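Local structure of fuculose-1-phosphate aldolase (Thermus thermophilus, 2FK5) at residues Gly171-Thr174 and Thr175-Glu178. The protein belongs to the class II aldolase and adducin family, whose members share an alpha/beta fold, and is probably an aldolase enzyme. Sequence-based numbering, arbitrary orientation.
Sequences GLMT and TLEE
Midway along the long C-terminal helix 162-191, Gly171 O takes in the backbone of Thr175 and the hydroxyl of Thr174 together. Thr175 N donates to Gly171 O at 2.9 Å. Thr174 OG1 also donates to Gly171 O, at 2.9 Å, and comes from the same face of the carbonyl plane, with a C=O...donor angle of only 114° where the amide makes 150°. A chi1 of 61°, with OG1 between the backbone N and the carbonyl carbon, turns this hydroxyl back along the helix. Thr175 OG1 lies 2.9 Å from Gly171 O. The following backbone hydrogen bonds run from Leu176 N to Leu172 O, 2.9 Å, and from Glu177 N to Met173 O, 3.2 Å. On the sheet-facing side, Met173 SD lies 4.5 Å from Leu176 CD2 in a loose apolar contact; both side chains rest on Ala153 of strand 152-157, and Met173 also reaches Val87 and Ala89. Glu177 bends at chi2; its OE1 accepts from Val93 N and its OE2 from Ala94 N, at the first turn of helix 92-98. Glu178 OE2 makes a salt bridge to Arg92 and accepts a hydrogen bond from Ser23, both of the second subunit. The arrangement is that of a buried alpha-helix with an intrahelical threonine-to-carbonyl bond, made by Thr174, lying between its own beta-sheet and the second subunit.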
loop_
_atom_site.group_PDB
_atom_site.type_symbol
_atom_site.label_atom_id
_atom_site.label_comp_id
_atom_site.label_asym_id
_atom_site.label_seq_id
_atom_site.Cartn_x
_atom_site.Cartn_y
_atom_site.Cartn_z
ATOM N N GLY A 171 4.032 -11.655 -14.818
ATOM C CA GLY A 171 3.561 -12.874 -14.177
ATOM C C GLY A 171 4.606 -13.972 -14.172
ATOM O O GLY A 171 4.748 -14.719 -13.195
ATOM N N LEU A 172 5.352 -14.081 -15.265
ATOM C CA LEU A 172 6.392 -15.098 -15.347
ATOM C C LEU A 172 7.511 -14.762 -14.384
ATOM O O LEU A 172 8.124 -15.654 -13.808
ATOM C CB LEU A 172 6.968 -15.185 -16.765
ATOM C CG LEU A 172 6.040 -15.796 -17.815
ATOM C CD1 LEU A 172 6.679 -15.692 -19.188
ATOM C CD2 LEU A 172 5.760 -17.247 -17.461
ATOM N N MET A 173 7.783 -13.471 -14.217
ATOM C CA MET A 173 8.847 -13.053 -13.311
ATOM C C MET A 173 8.471 -13.405 -11.871
ATOM O O MET A 173 9.310 -13.904 -11.117
ATOM C CB MET A 173 9.105 -11.554 -13.445
ATOM C CG MET A 173 10.285 -11.038 -12.612
ATOM S SD MET A 173 11.867 -11.833 -13.032
ATOM C CE MET A 173 12.157 -11.153 -14.668
ATOM N N THR A 174 7.215 -13.164 -11.491
ATOM C CA THR A 174 6.789 -13.481 -10.128
ATOM C C THR A 174 6.766 -14.985 -9.928
ATOM O O THR A 174 7.110 -15.472 -8.850
ATOM C CB THR A 174 5.390 -12.882 -9.772
ATOM O OG1 THR A 174 4.386 -13.401 -10.647
ATOM C CG2 THR A 174 5.419 -11.372 -9.892
ATOM N N THR A 175 6.373 -15.721 -10.966
ATOM C CA THR A 175 6.341 -17.181 -10.903
ATOM C C THR A 175 7.765 -17.702 -10.696
ATOM O O THR A 175 7.981 -18.661 -9.949
ATOM C CB THR A 175 5.763 -17.781 -12.199
ATOM O OG1 THR A 175 4.367 -17.473 -12.278
ATOM C CG2 THR A 175 5.951 -19.292 -12.231
ATOM N N LEU A 176 8.731 -17.066 -11.361
ATOM C CA LEU A 176 10.131 -17.453 -11.223
ATOM C C LEU A 176 10.644 -17.304 -9.789
ATOM O O LEU A 176 11.265 -18.223 -9.260
ATOM C CB LEU A 176 11.022 -16.628 -12.158
ATOM C CG LEU A 176 12.536 -16.756 -11.916
ATOM C CD1 LEU A 176 12.942 -18.217 -11.816
ATOM C CD2 LEU A 176 13.289 -16.078 -13.044
ATOM N N GLU A 177 10.404 -16.159 -9.150
ATOM C CA GLU A 177 10.902 -15.996 -7.780
ATOM C C GLU A 177 10.152 -16.906 -6.812
ATOM O O GLU A 177 10.747 -17.436 -5.882
ATOM C CB GLU A 177 10.826 -14.532 -7.322
ATOM C CG GLU A 177 11.235 -14.296 -5.843
ATOM C CD GLU A 177 12.732 -14.527 -5.536
ATOM O OE1 GLU A 177 13.168 -14.188 -4.415
ATOM O OE2 GLU A 177 13.475 -15.047 -6.391
ATOM N N GLU A 178 8.854 -17.107 -7.037
ATOM C CA GLU A 178 8.079 -18.007 -6.178
ATOM C C GLU A 178 8.626 -19.441 -6.306
ATOM O O GLU A 178 8.769 -20.147 -5.311
ATOM C CB GLU A 178 6.596 -17.973 -6.567
ATOM C CG GLU A 178 6.005 -16.572 -6.510
ATOM C CD GLU A 178 4.563 -16.515 -6.970
ATOM O OE1 GLU A 178 4.207 -17.248 -7.917
ATOM O OE2 GLU A 178 3.790 -15.722 -6.394
#